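Local coordinates for enoyl-[acyl-carrier-protein] reductase [FMN] (PDB 5GVJ), which probably reduces enoyl groups carried on acyl carrier protein, using NADH, as an FMN-dependent flavoenzyme of the nitronate monooxygenase family, at residues Lys114-Ala120 and Ala133-Glu139; Ile212-Ile217 and Ala281-Ile287. The protein carries 1 engineered substitution. All coordinates share one frame; numbering follows the deposited sequence.

Contact 1: Lys114-Ala120 and Ala133-Glu139; sequences KVIPVVA and ADAVIAE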
loop_
_atom_site.group_PDB
_atom_site.type_symbol
_atom_site.label_atom_id
_atom_site.label_comp_id
_atom_site.label_asym_id
_atom_site.label_seq_id
_atom_site.Cartn_x
_atom_site.Cartn_y
_atom_site.Cartn_z
ATOM N N LYS A 114 18.008 -21.789 2.954
ATOM C CA LYS A 114 16.732 -21.176 3.331
ATOM C C LYS A 114 16.027 -20.706 2.066
ATOM O O LYS A 114 16.630 -20.021 1.232
ATOM C CB LYS A 114 16.927 -20.006 4.294
ATOM C CG LYS A 114 17.728 -20.344 5.554
ATOM C CD LYS A 114 17.016 -21.400 6.388
ATOM C CE LYS A 114 17.637 -21.507 7.777
ATOM N NZ LYS A 114 19.113 -21.655 7.714
ATOM N N VAL A 115 14.755 -21.077 1.919
ATOM C CA VAL A 115 14.010 -20.853 0.685
ATOM C C VAL A 115 12.914 -19.832 0.960
ATOM O O VAL A 115 12.089 -20.028 1.861
ATOM C CB VAL A 115 13.431 -22.165 0.141
ATOM C CG1 VAL A 115 12.677 -21.915 -1.146
ATOM C CG2 VAL A 115 14.570 -23.183 -0.080
ATOM N N ILE A 116 12.911 -18.742 0.192
ATOM C CA ILE A 116 11.969 -17.644 0.417
ATOM C C ILE A 116 11.314 -17.257 -0.906
ATOM O O ILE A 116 11.826 -16.372 -1.603
ATOM C CB ILE A 116 12.668 -16.427 1.052
ATOM C CG1 ILE A 116 13.416 -16.841 2.320
ATOM C CG2 ILE A 116 11.629 -15.347 1.424
ATOM C CD1 ILE A 116 14.165 -15.699 3.001
ATOM N N PRO A 117 10.188 -17.874 -1.280
ATOM C CA PRO A 117 9.496 -17.478 -2.512
ATOM C C PRO A 117 8.908 -16.080 -2.387
ATOM O O PRO A 117 8.503 -15.656 -1.306
ATOM C CB PRO A 117 8.374 -18.525 -2.649
ATOM C CG PRO A 117 8.741 -19.645 -1.721
ATOM C CD PRO A 117 9.509 -18.984 -0.599
ATOM N N VAL A 118 8.862 -15.369 -3.508
ATOM C CA VAL A 118 8.140 -14.098 -3.597
ATOM C C VAL A 118 6.721 -14.404 -4.057
ATOM O O VAL A 118 6.523 -15.160 -5.013
ATOM C CB VAL A 118 8.847 -13.121 -4.557
ATOM C CG1 VAL A 118 8.119 -11.784 -4.617
ATOM C CG2 VAL A 118 10.309 -12.899 -4.141
ATOM N N VAL A 119 5.727 -13.861 -3.356
ATOM C CA VAL A 119 4.330 -14.147 -3.661
ATOM C C VAL A 119 3.574 -12.832 -3.791
ATOM O O VAL A 119 3.932 -11.823 -3.180
ATOM C CB VAL A 119 3.663 -15.045 -2.596
ATOM C CG1 VAL A 119 4.442 -16.352 -2.424
ATOM C CG2 VAL A 119 3.553 -14.314 -1.271
ATOM N N ALA A 120 2.540 -12.842 -4.629
ATOM C CA ALA A 120 1.640 -11.705 -4.756
ATOM C C ALA A 120 0.229 -12.091 -4.350
ATOM O O ALA A 120 -0.724 -11.337 -4.601
ATOM C CB ALA A 120 1.676 -11.152 -6.185
ATOM N N ALA A 133 8.469 -23.757 2.555
ATOM C CA ALA A 133 9.187 -22.489 2.529
ATOM C C ALA A 133 9.551 -22.046 3.944
ATOM O O ALA A 133 8.784 -22.241 4.894
ATOM C CB ALA A 133 8.357 -21.419 1.822
ATOM N N ASP A 134 10.738 -21.450 4.080
ATOM C CA ASP A 134 11.187 -20.947 5.375
ATOM C C ASP A 134 10.597 -19.587 5.691
ATOM O O ASP A 134 10.438 -19.247 6.864
ATOM C CB ASP A 134 12.714 -20.860 5.414
ATOM C CG ASP A 134 13.366 -22.225 5.294
ATOM O OD1 ASP A 134 13.404 -22.944 6.317
ATOM O OD2 ASP A 134 13.803 -22.590 4.187
ATOM N N ALA A 135 10.293 -18.799 4.666
ATOM C CA ALA A 135 9.677 -17.490 4.823
ATOM C C ALA A 135 9.110 -17.132 3.463
ATOM O O ALA A 135 9.340 -17.839 2.485
ATOM C CB ALA A 135 10.688 -16.438 5.307
ATOM N N VAL A 136 8.358 -16.035 3.400
ATOM C CA VAL A 136 7.820 -15.575 2.126
ATOM C C VAL A 136 7.988 -14.076 2.030
ATOM O O VAL A 136 7.903 -13.358 3.033
ATOM C CB VAL A 136 6.337 -15.954 1.918
ATOM C CG1 VAL A 136 6.179 -17.451 1.914
ATOM C CG2 VAL A 136 5.468 -15.310 2.982
ATOM N N ILE A 137 8.250 -13.615 0.818
ATOM C CA ILE A 137 8.258 -12.202 0.496
ATOM C C ILE A 137 6.893 -11.890 -0.094
ATOM O O ILE A 137 6.483 -12.498 -1.093
ATOM C CB ILE A 137 9.391 -11.853 -0.482
ATOM C CG1 ILE A 137 10.768 -12.069 0.174
ATOM C CG2 ILE A 137 9.267 -10.396 -0.939
ATOM C CD1 ILE A 137 11.899 -12.331 -0.820
ATOM N N ALA A 138 6.163 -10.987 0.551
ATOM C CA ALA A 138 4.870 -10.544 0.056
ATOM C C ALA A 138 5.137 -9.248 -0.688
ATOM O O ALA A 138 5.472 -8.235 -0.076
ATOM C CB ALA A 138 3.881 -10.353 1.203
ATOM N N GLU A 139 5.035 -9.286 -2.005
ATOM C CA GLU A 139 5.462 -8.160 -2.829
ATOM C C GLU A 139 4.244 -7.432 -3.380
ATOM O O GLU A 139 3.547 -7.959 -4.254
ATOM C CB GLU A 139 6.368 -8.636 -3.962
ATOM C CG GLU A 139 6.828 -7.504 -4.859
ATOM C CD GLU A 139 7.826 -7.973 -5.897
ATOM O OE1 GLU A 139 7.406 -8.423 -6.981
ATOM O OE2 GLU A 139 9.031 -7.902 -5.610
#
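Val119 N donates to Ile137 O (2.7 Å) in the ladder between two neighbouring parallel strands of a TIM barrel, joined by helix 122-130 into a beta-alpha-beta unit; the strand axes lie 4.7 Å apart at 17°. On either side of that bond, Pro117 O takes Ile137 N and Val119 O takes Glu139 N (3.0 Å). Before the second strand begins, Asp134 takes over: its N donates to Val115 O, while its OD2 accepts Val115 N at 2.9 Å, on the anti side and 18° out of the carboxylate plane. A chi1 of -64° sets the carboxylate beside Asp134's own N, which lets OD2 and N both address Val115, whose N and O take one bond each. Replacing Asp134 by an alanine is likely to leave Val115 N without its acceptor and the start of the pairing one bond weaker. Apolar contacts follow. Ile116 CG2 meets Ile137 CG1 at 3.6 Å, the two side chains crossing at about a right angle, and Pro117 CD rests on Ala133 CB. Val119 and Val136 pack on helix 122-130. Glu139, an FMN-binding residue, extends its side chain past Val118, whose CG1 touches Glu139 CB at 3.7 Å.

Contact 2: Ile212-Ile217 and Ala281-Ile287; sequences IVKASI and AGLIDEI. With NA (sodium ion), chain C.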
loop_
_atom_site.group_PDB
_atom_site.type_symbol
_atom_site.label_atom_id
_atom_site.label_comp_id
_atom_site.label_asym_id
_atom_site.label_seq_id
_atom_site.Cartn_x
_atom_site.Cartn_y
_atom_site.Cartn_z
ATOM N N ILE A 212 15.749 7.773 -10.833
ATOM C CA ILE A 212 15.096 7.423 -9.569
ATOM C C ILE A 212 15.004 8.646 -8.665
ATOM O O ILE A 212 13.953 8.939 -8.081
ATOM C CB ILE A 212 15.847 6.273 -8.880
ATOM C CG1 ILE A 212 15.682 4.971 -9.680
ATOM C CG2 ILE A 212 15.383 6.115 -7.416
ATOM C CD1 ILE A 212 16.555 3.821 -9.168
ATOM N N VAL A 213 16.116 9.370 -8.529
ATOM C CA VAL A 213 16.138 10.578 -7.715
ATOM C C VAL A 213 15.079 11.563 -8.193
ATOM O O VAL A 213 14.307 12.107 -7.397
ATOM C CB VAL A 213 17.542 11.207 -7.745
ATOM C CG1 VAL A 213 17.497 12.637 -7.251
ATOM C CG2 VAL A 213 18.510 10.372 -6.914
ATOM N N LYS A 214 15.026 11.805 -9.502
ATOM C CA LYS A 214 14.125 12.836 -10.009
ATOM C C LYS A 214 12.677 12.374 -9.994
ATOM O O LYS A 214 11.769 13.204 -9.899
ATOM C CB LYS A 214 14.528 13.235 -11.430
ATOM C CG LYS A 214 15.792 14.084 -11.512
ATOM C CD LYS A 214 16.191 14.295 -12.971
ATOM C CE LYS A 214 17.265 15.373 -13.111
ATOM N NZ LYS A 214 18.625 14.840 -12.848
ATOM N N ALA A 215 12.443 11.067 -10.082
ATOM C CA ALA A 215 11.089 10.550 -10.234
ATOM C C ALA A 215 10.250 10.838 -8.996
ATOM O O ALA A 215 10.729 10.725 -7.865
ATOM C CB ALA A 215 11.121 9.044 -10.488
ATOM N N SER A 216 8.983 11.198 -9.216
ATOM C CA SER A 216 8.015 11.382 -8.144
ATOM C C SER A 216 7.230 10.090 -7.906
ATOM O O SER A 216 7.410 9.087 -8.599
ATOM C CB SER A 216 7.050 12.511 -8.491
ATOM O OG SER A 216 6.164 12.054 -9.493
ATOM N N ILE A 217 6.306 10.121 -6.935
ATOM C CA ILE A 217 5.510 8.930 -6.645
ATOM C C ILE A 217 4.555 8.588 -7.783
ATOM O O ILE A 217 4.026 7.471 -7.827
ATOM C CB ILE A 217 4.731 9.091 -5.320
ATOM C CG1 ILE A 217 3.739 10.255 -5.414
ATOM C CG2 ILE A 217 5.704 9.295 -4.155
ATOM C CD1 ILE A 217 2.940 10.479 -4.124
ATOM N N ALA A 281 10.339 5.228 -5.648
ATOM C CA ALA A 281 11.290 6.207 -6.185
ATOM C C ALA A 281 10.902 7.628 -5.788
ATOM O O ALA A 281 11.775 8.469 -5.562
ATOM C CB ALA A 281 11.398 6.084 -7.709
ATOM N N GLY A 282 9.604 7.903 -5.638
ATOM C CA GLY A 282 9.188 9.229 -5.209
ATOM C C GLY A 282 9.572 9.576 -3.787
ATOM O O GLY A 282 9.474 10.744 -3.400
ATOM N N LEU A 283 10.000 8.591 -3.005
ATOM C CA LEU A 283 10.487 8.808 -1.655
ATOM C C LEU A 283 12.001 8.951 -1.608
ATOM O O LEU A 283 12.565 9.172 -0.531
ATOM C CB LEU A 283 10.064 7.644 -0.758
ATOM C CG LEU A 283 8.571 7.369 -0.675
ATOM C CD1 LEU A 283 8.326 6.042 0.045
ATOM C CD2 LEU A 283 7.901 8.539 0.034
ATOM N N ILE A 284 12.670 8.804 -2.744
ATOM C CA ILE A 284 14.126 8.785 -2.809
ATOM C C ILE A 284 14.582 10.080 -3.471
ATOM O O ILE A 284 14.247 10.350 -4.633
ATOM C CB ILE A 284 14.627 7.551 -3.564
ATOM C CG1 ILE A 284 14.312 6.285 -2.750
ATOM C CG2 ILE A 284 16.126 7.659 -3.858
ATOM C CD1 ILE A 284 14.341 5.020 -3.577
ATOM N N ASP A 285 15.319 10.891 -2.724
ATOM C CA ASP A 285 15.754 12.187 -3.215
ATOM C C ASP A 285 17.257 12.316 -3.334
ATOM O O ASP A 285 17.744 13.394 -3.703
ATOM C CB ASP A 285 15.223 13.298 -2.315
ATOM C CG ASP A 285 13.726 13.322 -2.293
ATOM O OD1 ASP A 285 13.124 13.399 -3.388
ATOM O OD2 ASP A 285 13.159 13.200 -1.193
ATOM N N GLU A 286 18.009 11.264 -3.038
ATOM C CA GLU A 286 19.450 11.336 -3.234
ATOM C C GLU A 286 20.030 9.934 -3.183
ATOM O O GLU A 286 19.445 9.013 -2.602
ATOM C CB GLU A 286 20.127 12.242 -2.202
ATOM C CG GLU A 286 19.903 11.849 -0.771
ATOM C CD GLU A 286 20.703 12.708 0.192
ATOM O OE1 GLU A 286 21.927 12.841 -0.007
ATOM O OE2 GLU A 286 20.108 13.262 1.138
ATOM N N ILE A 287 21.180 9.786 -3.825
ATOM C CA ILE A 287 21.914 8.526 -3.827
ATOM C C ILE A 287 22.754 8.465 -2.557
ATOM O O ILE A 287 23.564 9.362 -2.292
ATOM C CB ILE A 287 22.786 8.401 -5.082
ATOM C CG1 ILE A 287 21.938 8.579 -6.345
ATOM C CG2 ILE A 287 23.525 7.076 -5.096
ATOM C CD1 ILE A 287 20.762 7.616 -6.455
HETATM NA NA NA C . 12.825 10.354 -6.480
HETATM O O HOH W 1 14.396 14.306 -5.956
HETATM O O HOH W 2 11.702 12.191 -5.215
#
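Ala281 O and Ile284 O each bind the sodium ion at 2.3 Å, and Ile212 O, Val213 O and Ala215 O join them from the other segment at 2.4 to 2.5 Å. Water 2 is the sixth ligand. All five protein ligands are main-chain carbonyls, and they crowd together around the ion: Val213 O and Ile284 O stand 3.3 Å apart, a repulsion the shared cation probably outweighs. The three carbonyls of 212-217 come from the last turn of helix 206-214 and from Ala215, where the chain leaves helical geometry.

Asp285 works from the second shell. Its OD1 accepts water 2 at 2.6 Å, fixing that ligand, and also accepts water 1, which donates to Val213 O as well; the carboxylate probably also helps balance the positive charge.

Apolar groups pack around the ion's ligands. Ile212 CG2, anti to its own N, reaches both Ile284 CG2 (3.9 Å) and Ala281 CB, while Val213 CG2 meets Ile287 CD1 at 3.6 Å. Gly282 CA lies against the Ser216-Ile217 peptide and makes a CA-H...O contact with Ala215 O; a beta carbon would clash with Ile217 N. Ile217 CG2 covers Gly282 CA, and Ile217 also packs on Val154 of the second subunit. Together the end of helix 206-214 with the residue after it, and the 3-10 segment with the loop after it, form a six-coordinate sodium site of five main-chain carbonyls and one water, tying helix 206-214 to the loop that follows the FMN-binding Ser280.

How the contacts relate
Contact 1 and contact 2 lie on opposite sides of the chain's centre, their own centres 27 Å apart and their nearest atoms about 13 Å apart, so neither touches the other. Along the sequence they come in series, the barrel pairing closing before the sodium site opens. Both adjoin the FMN site, which holds no flavin in this chain. Contact 1 supplies Glu139 itself, and the side chain of Ile137 is about 3 Å from that of Gln191; in contact 2 the side chain of Ile284 is about 4 Å from those of Thr194 and Ser280. One thus builds the barrel wall by strand pairing, the other joins peripheral segments through a cation.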